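Local coordinates for protein amorpha-4,11-diene synthase (Artemisia annua, PDB 4GAX) that probably cyclises farnesyl diphosphate to a sesquiterpene in a magnesium-dependent class I terpene synthase reaction, at residues A[217-222]-A[292-297]; A[222-227]-A[554-559]; A[529-534]-A[547-552]. All coordinates share one frame; numbering follows the deposited sequence.

Contact 1. Residues A[217-222]-A[292-297]; sequences RLPRIE and SRFEPQ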
loop_
_atom_site.group_PDB
_atom_site.type_symbol
_atom_site.label_atom_id
_atom_site.label_comp_id
_atom_site.label_asym_id
_atom_site.label_seq_id
_atom_site.Cartn_x
_atom_site.Cartn_y
_atom_site.Cartn_z
ATOM N N ARG A 217 -1.393 -7.656 -2.806
ATOM C CA ARG A 217 -2.633 -6.910 -3.062
ATOM C C ARG A 217 -3.011 -6.090 -1.823
ATOM O O ARG A 217 -2.964 -6.589 -0.686
ATOM C CB ARG A 217 -3.776 -7.869 -3.420
ATOM C CG ARG A 217 -5.110 -7.177 -3.778
ATOM C CD ARG A 217 -6.048 -8.155 -4.515
ATOM N NE ARG A 217 -5.805 -9.490 -4.007
ATOM C CZ ARG A 217 -5.334 -10.498 -4.726
ATOM N NH1 ARG A 217 -5.090 -10.351 -6.022
ATOM N NH2 ARG A 217 -5.119 -11.658 -4.134
ATOM N N LEU A 218 -3.382 -4.830 -2.039
ATOM C CA LEU A 218 -3.806 -3.966 -0.940
ATOM C C LEU A 218 -5.041 -4.603 -0.288
ATOM O O LEU A 218 -5.920 -5.085 -0.999
ATOM C CB LEU A 218 -4.184 -2.593 -1.505
ATOM C CG LEU A 218 -3.101 -1.511 -1.532
ATOM C CD1 LEU A 218 -1.738 -2.025 -1.104
ATOM C CD2 LEU A 218 -3.041 -0.852 -2.897
ATOM N N PRO A 219 -5.126 -4.567 1.051
ATOM C CA PRO A 219 -6.228 -5.234 1.764
ATOM C C PRO A 219 -7.632 -4.801 1.347
ATOM O O PRO A 219 -8.504 -5.659 1.296
ATOM C CB PRO A 219 -5.979 -4.895 3.247
ATOM C CG PRO A 219 -4.811 -3.909 3.265
ATOM C CD PRO A 219 -4.075 -4.078 1.970
ATOM N N ARG A 220 -7.861 -3.523 1.052
ATOM C CA ARG A 220 -9.207 -3.095 0.635
ATOM C C ARG A 220 -9.553 -3.633 -0.755
ATOM O O ARG A 220 -10.722 -3.936 -1.065
ATOM C CB ARG A 220 -9.324 -1.563 0.647
ATOM C CG ARG A 220 -10.742 -1.022 0.403
ATOM C CD ARG A 220 -11.706 -1.446 1.509
ATOM N NE ARG A 220 -12.986 -0.743 1.382
ATOM C CZ ARG A 220 -14.047 -0.949 2.159
ATOM N NH1 ARG A 220 -14.007 -1.861 3.130
ATOM N NH2 ARG A 220 -15.155 -0.239 1.956
ATOM N N ILE A 221 -8.542 -3.763 -1.606
ATOM C CA ILE A 221 -8.777 -4.333 -2.935
ATOM C C ILE A 221 -9.034 -5.843 -2.806
ATOM O O ILE A 221 -9.850 -6.406 -3.537
ATOM C CB ILE A 221 -7.583 -4.074 -3.887
ATOM C CG1 ILE A 221 -7.423 -2.566 -4.116
ATOM C CG2 ILE A 221 -7.773 -4.775 -5.213
ATOM C CD1 ILE A 221 -6.169 -2.199 -4.953
ATOM N N GLU A 222 -8.335 -6.508 -1.893
ATOM C CA GLU A 222 -8.625 -7.938 -1.653
ATOM C C GLU A 222 -10.067 -8.142 -1.192
ATOM O O GLU A 222 -10.760 -9.038 -1.673
ATOM C CB GLU A 222 -7.652 -8.553 -0.649
ATOM C CG GLU A 222 -8.054 -9.947 -0.118
ATOM C CD GLU A 222 -7.970 -11.048 -1.174
ATOM O OE1 GLU A 222 -7.429 -10.796 -2.285
ATOM O OE2 GLU A 222 -8.437 -12.186 -0.887
ATOM N N SER A 292 -2.594 3.675 2.027
ATOM C CA SER A 292 -1.768 3.636 3.240
ATOM C C SER A 292 -2.495 2.901 4.356
ATOM O O SER A 292 -1.992 1.900 4.881
ATOM C CB SER A 292 -1.365 5.045 3.700
ATOM O OG SER A 292 -2.512 5.824 4.028
ATOM N N ARG A 293 -3.675 3.399 4.712
ATOM C CA ARG A 293 -4.558 2.713 5.666
ATOM C C ARG A 293 -5.994 3.006 5.244
ATOM O O ARG A 293 -6.354 4.168 5.046
ATOM C CB ARG A 293 -4.357 3.215 7.103
ATOM C CG ARG A 293 -2.985 2.961 7.804
ATOM C CD ARG A 293 -2.618 1.472 7.902
ATOM N NE ARG A 293 -3.629 0.607 8.524
ATOM C CZ ARG A 293 -3.473 -0.031 9.689
ATOM N NH1 ARG A 293 -2.365 0.133 10.395
ATOM N NH2 ARG A 293 -4.433 -0.834 10.158
ATOM N N PHE A 294 -6.829 1.979 5.108
ATOM C CA PHE A 294 -8.199 2.219 4.631
ATOM C C PHE A 294 -9.194 2.279 5.793
ATOM O O PHE A 294 -10.366 2.641 5.613
ATOM C CB PHE A 294 -8.640 1.093 3.683
ATOM C CG PHE A 294 -8.880 -0.212 4.397
ATOM C CD1 PHE A 294 -10.134 -0.529 4.909
ATOM C CD2 PHE A 294 -7.832 -1.105 4.602
ATOM C CE1 PHE A 294 -10.346 -1.723 5.603
ATOM C CE2 PHE A 294 -8.032 -2.313 5.293
ATOM C CZ PHE A 294 -9.298 -2.620 5.793
ATOM N N GLU A 295 -8.743 1.898 6.982
ATOM C CA GLU A 295 -9.646 1.707 8.114
ATOM C C GLU A 295 -10.255 3.019 8.622
ATOM O O GLU A 295 -9.643 4.090 8.488
ATOM C CB GLU A 295 -8.929 0.949 9.237
ATOM C CG GLU A 295 -8.463 -0.447 8.793
ATOM C CD GLU A 295 -7.042 -0.446 8.227
ATOM O OE1 GLU A 295 -6.544 0.622 7.801
ATOM O OE2 GLU A 295 -6.412 -1.520 8.212
ATOM N N PRO A 296 -11.462 2.933 9.211
ATOM C CA PRO A 296 -12.195 4.139 9.603
ATOM C C PRO A 296 -11.426 4.995 10.589
ATOM O O PRO A 296 -11.549 6.204 10.531
ATOM C CB PRO A 296 -13.488 3.595 10.234
ATOM C CG PRO A 296 -13.237 2.141 10.478
ATOM C CD PRO A 296 -12.235 1.700 9.466
ATOM N N GLN A 297 -10.618 4.376 11.443
ATOM C CA GLN A 297 -9.873 5.090 12.467
ATOM C C GLN A 297 -8.885 6.098 11.853
ATOM O O GLN A 297 -8.485 7.070 12.500
ATOM C CB GLN A 297 -9.109 4.080 13.354
ATOM C CG GLN A 297 -9.998 3.049 14.097
ATOM C CD GLN A 297 -10.657 1.993 13.188
ATOM O OE1 GLN A 297 -10.263 1.811 12.044
ATOM N NE2 GLN A 297 -11.668 1.302 13.712
#
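R220 and F294 meet at about a right angle where the start of helix 219-232 faces the loop after helix 282-292, and their CA atoms stand 6.7 Å apart. The CB of R220 lies 4.0 Å from F294 CG, near the root of the ring. CG stands anti to the backbone N (chi1 -172°), and a bend at chi2 (63°) carries CD to within 3.9 Å of F294 CD1. Beyond CD, the guanidinium passes F294 CE1 obliquely with its plane only 20° from that of the ring. The charged tip finds its polar partner elsewhere: the methylenes of R220 lie by the ring while NH2 hydrogen-bonds to the carbonyl O of F248 in helix 238-269. P219, in the first turn of the same helix, crosses F294 obliquely, its CB 3.9 Å from F294 CE2. Against one face of the ring rests the E295 carboxylate, with CD 3.6 Å above the plane and offset toward the rim. That carboxylate is held in a salt bridge in which R293 grips it side-on, NE giving a 3.0 Å bond to E295 OE1 and NH2 a 2.9 Å bond to E295 OE2, the latter from above the carboxylate plane. R293 NH1 also hydrogen-bonds to P520 O of helix 519-535. No hydrogen bond crosses between 217-222 and 292-297; the join is apolar and buried. L218 takes the N-cap position, its O accepting from E222 N at 2.9 Å to start the helix. This is a helix N-terminus packed on an interhelical loop through an arginine-aromatic contact, within the all-helical fold of plant terpene synthases.

Contact 2. Residues A[222-227]-A[554-559]; sequences EAVQYI and KSLLVY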
loop_
_atom_site.group_PDB
_atom_site.type_symbol
_atom_site.label_atom_id
_atom_site.label_comp_id
_atom_site.label_asym_id
_atom_site.label_seq_id
_atom_site.Cartn_x
_atom_site.Cartn_y
_atom_site.Cartn_z
ATOM N N GLU A 222 -8.335 -6.508 -1.893
ATOM C CA GLU A 222 -8.625 -7.938 -1.653
ATOM C C GLU A 222 -10.067 -8.142 -1.192
ATOM O O GLU A 222 -10.760 -9.038 -1.673
ATOM C CB GLU A 222 -7.652 -8.553 -0.649
ATOM C CG GLU A 222 -8.054 -9.947 -0.118
ATOM C CD GLU A 222 -7.970 -11.048 -1.174
ATOM O OE1 GLU A 222 -7.429 -10.796 -2.285
ATOM O OE2 GLU A 222 -8.437 -12.186 -0.887
ATOM N N ALA A 223 -10.531 -7.285 -0.294
ATOM C CA ALA A 223 -11.881 -7.415 0.238
ATOM C C ALA A 223 -12.929 -7.352 -0.863
ATOM O O ALA A 223 -13.828 -8.197 -0.915
ATOM C CB ALA A 223 -12.156 -6.340 1.312
ATOM N N VAL A 224 -12.810 -6.379 -1.761
ATOM C CA VAL A 224 -13.786 -6.265 -2.848
ATOM C C VAL A 224 -13.815 -7.521 -3.705
ATOM O O VAL A 224 -14.869 -7.887 -4.229
ATOM C CB VAL A 224 -13.573 -5.007 -3.759
ATOM C CG1 VAL A 224 -13.265 -3.787 -2.937
ATOM C CG2 VAL A 224 -12.474 -5.240 -4.755
ATOM N N GLN A 225 -12.673 -8.194 -3.849
ATOM C CA GLN A 225 -12.629 -9.402 -4.676
ATOM C C GLN A 225 -12.958 -10.655 -3.859
ATOM O O GLN A 225 -13.548 -11.604 -4.378
ATOM C CB GLN A 225 -11.251 -9.560 -5.347
ATOM C CG GLN A 225 -10.841 -8.380 -6.226
ATOM C CD GLN A 225 -9.386 -8.464 -6.689
ATOM O OE1 GLN A 225 -8.725 -9.497 -6.535
ATOM N NE2 GLN A 225 -8.884 -7.368 -7.262
ATOM N N TYR A 226 -12.578 -10.670 -2.585
ATOM C CA TYR A 226 -12.774 -11.883 -1.782
ATOM C C TYR A 226 -14.225 -12.056 -1.333
ATOM O O TYR A 226 -14.731 -13.172 -1.217
ATOM C CB TYR A 226 -11.850 -11.888 -0.571
ATOM C CG TYR A 226 -11.815 -13.224 0.156
ATOM C CD1 TYR A 226 -11.223 -14.341 -0.434
ATOM C CD2 TYR A 226 -12.356 -13.367 1.431
ATOM C CE1 TYR A 226 -11.175 -15.569 0.223
ATOM C CE2 TYR A 226 -12.316 -14.603 2.103
ATOM C CZ TYR A 226 -11.722 -15.692 1.493
ATOM O OH TYR A 226 -11.680 -16.909 2.147
ATOM N N ILE A 227 -14.894 -10.944 -1.078
ATOM C CA ILE A 227 -16.258 -10.989 -0.593
ATOM C C ILE A 227 -17.177 -11.854 -1.484
ATOM O O ILE A 227 -17.788 -12.805 -0.985
ATOM C CB ILE A 227 -16.814 -9.565 -0.333
ATOM C CG1 ILE A 227 -16.191 -8.985 0.944
ATOM C CG2 ILE A 227 -18.329 -9.613 -0.187
ATOM C CD1 ILE A 227 -16.548 -7.510 1.197
ATOM N N LYS A 554 -13.062 2.422 -9.245
ATOM C CA LYS A 554 -14.511 2.225 -9.246
ATOM C C LYS A 554 -14.945 1.131 -8.270
ATOM O O LYS A 554 -15.978 1.257 -7.607
ATOM C CB LYS A 554 -15.022 1.898 -10.651
ATOM C CG LYS A 554 -14.801 3.005 -11.669
ATOM C CD LYS A 554 -15.778 2.853 -12.837
ATOM C CE LYS A 554 -15.222 3.469 -14.109
ATOM N NZ LYS A 554 -16.204 3.378 -15.239
ATOM N N SER A 555 -14.150 0.067 -8.175
ATOM C CA SER A 555 -14.501 -1.044 -7.302
ATOM C C SER A 555 -14.449 -0.614 -5.839
ATOM O O SER A 555 -15.200 -1.116 -5.001
ATOM C CB SER A 555 -13.590 -2.252 -7.555
ATOM O OG SER A 555 -12.323 -2.077 -6.947
ATOM N N LEU A 556 -13.571 0.334 -5.531
ATOM C CA LEU A 556 -13.461 0.845 -4.162
ATOM C C LEU A 556 -14.438 1.987 -3.833
ATOM O O LEU A 556 -14.995 2.047 -2.724
ATOM C CB LEU A 556 -12.007 1.274 -3.873
ATOM C CG LEU A 556 -11.152 0.222 -3.170
ATOM C CD1 LEU A 556 -11.059 -1.025 -4.002
ATOM C CD2 LEU A 556 -9.738 0.743 -2.785
ATOM N N LEU A 557 -14.661 2.888 -4.781
ATOM C CA LEU A 557 -15.405 4.107 -4.461
ATOM C C LEU A 557 -16.801 4.224 -5.075
ATOM O O LEU A 557 -17.629 5.002 -4.597
ATOM C CB LEU A 557 -14.570 5.335 -4.856
ATOM C CG LEU A 557 -13.221 5.424 -4.141
ATOM C CD1 LEU A 557 -12.490 6.680 -4.573
ATOM C CD2 LEU A 557 -13.403 5.403 -2.633
ATOM N N VAL A 558 -17.072 3.472 -6.134
ATOM C CA VAL A 558 -18.319 3.691 -6.866
ATOM C C VAL A 558 -19.381 2.599 -6.658
ATOM O O VAL A 558 -20.524 2.893 -6.297
ATOM C CB VAL A 558 -18.034 3.921 -8.362
ATOM C CG1 VAL A 558 -19.330 4.048 -9.154
ATOM C CG2 VAL A 558 -17.168 5.168 -8.532
ATOM N N TYR A 559 -19.005 1.338 -6.852
ATOM C CA TYR A 559 -19.984 0.258 -6.729
ATOM C C TYR A 559 -20.069 -0.229 -5.287
ATOM O O TYR A 559 -19.061 -0.669 -4.714
ATOM C CB TYR A 559 -19.614 -0.930 -7.620
ATOM C CG TYR A 559 -19.462 -0.618 -9.087
ATOM C CD1 TYR A 559 -18.259 -0.854 -9.743
ATOM C CD2 TYR A 559 -20.527 -0.118 -9.826
ATOM C CE1 TYR A 559 -18.118 -0.581 -11.094
ATOM C CE2 TYR A 559 -20.394 0.160 -11.179
ATOM C CZ TYR A 559 -19.184 -0.076 -11.804
ATOM O OH TYR A 559 -19.040 0.195 -13.144
#
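V224 on helix 219-232 and S555 on helix 547-557 bring their backbones closest here, with CA atoms 6.9 Å apart. V224 points toward the other helix and both of its methyls touch it. CG1, anti to the carbonyl carbon (chi1 -43°), meets L556 CD1 at 3.7 Å and also lies 3.9 Å from S555 O. CG2 comes 3.9 Å from S555 OG, a van der Waals contact; the hydroxyl itself is hydrogen-bonded to L552 O, three residues earlier in its helix. The two branched chains of V224 and L556 cross nearly perpendicularly, and it is the end of L556, rather than its CB, that comes near. With no polar bond between the segments, the join is small and only partly buried. L556 also touches F287 and L290 of helix 282-292, while V224 leans on F248 of helix 238-269 as well. K554 O accepts from both V558 N (2.9 Å) and Y559 N (3.1 Å). The result is plain helix-helix packing in an all-alpha terpene synthase, joining the C-terminal helix 547-557 to the much earlier helix 219-232.

Contact 3. Residues A[529-534]-A[547-552]; sequences VHFLDV and EEYKNL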
loop_
_atom_site.group_PDB
_atom_site.type_symbol
_atom_site.label_atom_id
_atom_site.label_comp_id
_atom_site.label_asym_id
_atom_site.label_seq_id
_atom_site.Cartn_x
_atom_site.Cartn_y
_atom_site.Cartn_z
ATOM N N VAL A 529 4.278 0.593 -0.011
ATOM C CA VAL A 529 5.220 -0.115 -0.900
ATOM C C VAL A 529 4.474 -1.014 -1.884
ATOM O O VAL A 529 4.772 -1.025 -3.076
ATOM C CB VAL A 529 6.232 -0.989 -0.096
ATOM C CG1 VAL A 529 7.113 -1.797 -1.045
ATOM C CG2 VAL A 529 7.103 -0.117 0.799
ATOM N N HIS A 530 3.493 -1.768 -1.394
ATOM C CA HIS A 530 2.708 -2.627 -2.288
ATOM C C HIS A 530 1.892 -1.814 -3.290
ATOM O O HIS A 530 1.668 -2.241 -4.433
ATOM C CB HIS A 530 1.804 -3.566 -1.478
ATOM C CG HIS A 530 2.548 -4.694 -0.837
ATOM N ND1 HIS A 530 2.254 -5.163 0.425
ATOM C CD2 HIS A 530 3.576 -5.447 -1.294
ATOM C CE1 HIS A 530 3.076 -6.156 0.723
ATOM N NE2 HIS A 530 3.893 -6.344 -0.302
ATOM N N PHE A 531 1.474 -0.624 -2.874
ATOM C CA PHE A 531 0.773 0.271 -3.801
ATOM C C PHE A 531 1.577 0.593 -5.059
ATOM O O PHE A 531 1.003 0.848 -6.147
ATOM C CB PHE A 531 0.352 1.570 -3.103
ATOM C CG PHE A 531 -0.351 2.521 -4.014
ATOM C CD1 PHE A 531 -1.642 2.252 -4.438
ATOM C CD2 PHE A 531 0.281 3.666 -4.471
ATOM C CE1 PHE A 531 -2.302 3.118 -5.292
ATOM C CE2 PHE A 531 -0.381 4.546 -5.328
ATOM C CZ PHE A 531 -1.675 4.269 -5.736
ATOM N N LEU A 532 2.901 0.581 -4.944
ATOM C CA LEU A 532 3.743 0.938 -6.100
ATOM C C LEU A 532 3.472 -0.005 -7.257
ATOM O O LEU A 532 3.576 0.382 -8.427
ATOM C CB LEU A 532 5.236 0.899 -5.748
ATOM C CG LEU A 532 5.770 1.803 -4.625
ATOM C CD1 LEU A 532 7.170 1.346 -4.177
ATOM C CD2 LEU A 532 5.801 3.243 -5.069
ATOM N N ASP A 533 3.104 -1.242 -6.928
ATOM C CA ASP A 533 2.795 -2.235 -7.955
ATOM C C ASP A 533 1.543 -1.840 -8.732
ATOM O O ASP A 533 1.422 -2.157 -9.910
ATOM C CB ASP A 533 2.618 -3.626 -7.330
ATOM C CG ASP A 533 2.987 -4.749 -8.290
ATOM O OD1 ASP A 533 3.973 -4.600 -9.055
ATOM O OD2 ASP A 533 2.290 -5.784 -8.281
ATOM N N VAL A 534 0.620 -1.142 -8.068
ATOM C CA VAL A 534 -0.593 -0.628 -8.708
ATOM C C VAL A 534 -0.295 0.678 -9.428
ATOM O O VAL A 534 -0.742 0.918 -10.559
ATOM C CB VAL A 534 -1.698 -0.367 -7.654
ATOM C CG1 VAL A 534 -2.819 0.484 -8.248
ATOM C CG2 VAL A 534 -2.238 -1.702 -7.118
ATOM N N GLU A 547 -6.865 1.064 -17.728
ATOM C CA GLU A 547 -8.174 0.518 -17.376
ATOM C C GLU A 547 -8.084 -0.251 -16.058
ATOM O O GLU A 547 -9.021 -0.245 -15.255
ATOM C CB GLU A 547 -8.681 -0.404 -18.485
ATOM C CG GLU A 547 -10.089 -0.966 -18.265
ATOM C CD GLU A 547 -11.188 -0.063 -18.815
ATOM O OE1 GLU A 547 -12.353 -0.518 -18.884
ATOM O OE2 GLU A 547 -10.891 1.099 -19.175
ATOM N N GLU A 548 -6.945 -0.902 -15.842
ATOM C CA GLU A 548 -6.714 -1.667 -14.630
ATOM C C GLU A 548 -6.863 -0.738 -13.424
ATOM O O GLU A 548 -7.655 -1.004 -12.518
ATOM C CB GLU A 548 -5.324 -2.313 -14.671
ATOM C CG GLU A 548 -5.210 -3.634 -13.929
ATOM C CD GLU A 548 -3.971 -4.438 -14.330
ATOM O OE1 GLU A 548 -2.838 -3.960 -14.101
ATOM O OE2 GLU A 548 -4.134 -5.553 -14.878
ATOM N N TYR A 549 -6.125 0.367 -13.439
ATOM C CA TYR A 549 -6.177 1.347 -12.359
ATOM C C TYR A 549 -7.571 1.967 -12.241
ATOM O O TYR A 549 -8.068 2.187 -11.132
ATOM C CB TYR A 549 -5.122 2.436 -12.596
ATOM C CG TYR A 549 -4.984 3.453 -11.481
ATOM C CD1 TYR A 549 -3.949 3.361 -10.553
ATOM C CD2 TYR A 549 -5.876 4.517 -11.368
ATOM C CE1 TYR A 549 -3.817 4.295 -9.528
ATOM C CE2 TYR A 549 -5.754 5.453 -10.356
ATOM C CZ TYR A 549 -4.725 5.343 -9.443
ATOM O OH TYR A 549 -4.616 6.284 -8.443
ATOM N N LYS A 550 -8.197 2.254 -13.381
ATOM C CA LYS A 550 -9.503 2.909 -13.366
ATOM C C LYS A 550 -10.548 2.044 -12.669
ATOM O O LYS A 550 -11.354 2.540 -11.878
ATOM C CB LYS A 550 -9.983 3.244 -14.775
ATOM C CG LYS A 550 -11.146 4.235 -14.785
ATOM C CD LYS A 550 -12.140 3.945 -15.895
ATOM C CE LYS A 550 -11.504 4.055 -17.270
ATOM N NZ LYS A 550 -12.499 3.778 -18.351
ATOM N N ASN A 551 -10.545 0.749 -12.958
ATOM C CA ASN A 551 -11.563 -0.111 -12.373
ATOM C C ASN A 551 -11.340 -0.429 -10.906
ATOM O O ASN A 551 -12.298 -0.712 -10.187
ATOM C CB ASN A 551 -11.787 -1.370 -13.207
ATOM C CG ASN A 551 -12.674 -1.106 -14.409
ATOM O OD1 ASN A 551 -13.900 -1.257 -14.343
ATOM N ND2 ASN A 551 -12.060 -0.688 -15.509
ATOM N N LEU A 552 -10.085 -0.382 -10.464
ATOM C CA LEU A 552 -9.783 -0.512 -9.048
ATOM C C LEU A 552 -10.445 0.636 -8.298
ATOM O O LEU A 552 -11.060 0.424 -7.245
ATOM C CB LEU A 552 -8.267 -0.494 -8.789
ATOM C CG LEU A 552 -7.447 -1.685 -9.299
ATOM C CD1 LEU A 552 -5.978 -1.476 -8.984
ATOM C CD2 LEU A 552 -7.929 -3.010 -8.710
#
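V534 CG1, anti to its own N (chi1 166°), and the Y549 ring, carried on a CG likewise extended away from N (chi1 -175°), converge between two helices near the end of the chain. The methyl meets the ring obliquely, 3.9 Å from Y549 CD1, and the two side chains cross nearly at right angles. The same CG1 touches L552 CD1 at 3.8 Å, tip to tip; one methyl of V534 thus touches two side chains a turn apart on helix 547-557. Farther along the ring, F531 CZ approaches Y549 CE1 at 4.4 Å, close to the plane of the tyrosine and at its edge. No hydrogen bond crosses the interface. Within helix 547-557, N551 ND2 makes a nearly straight 3.1 Å bond back to E547 O, an acceptor it shares with N551 N, the two donors coming from opposite faces of the carbonyl. The axes of 529-534 and 547-552 come within 12.1 Å at closest, their N-to-C directions 123° apart. Helix 282-292 completes the core: its F287 meets Y549 edge-to-face and also touches F531 and L552, and its W288 ring meets that of F531.

The three contacts sit close together, with centres 11 Å apart for contacts 1 and 2 and 13 Å for each of the other pairs. Helix 219-232 serves contacts 1 and 2, which share E222, and helix 547-557 serves contacts 2 and 3. Along the chain, contact 1 closes before contact 3 opens, contacts 1 and 2 alternate, and contact 3 lies within the span of chain that contact 2 closes. Contact 1 joins the other two: L218 touches F531 and H530, I221 touches L552 and L556, and R220 touches L556. Helix 219-232 and its leading residues thus pack against both late helices, 519-535 and 547-557, in a mainly apolar cluster joining distant parts of the sequence.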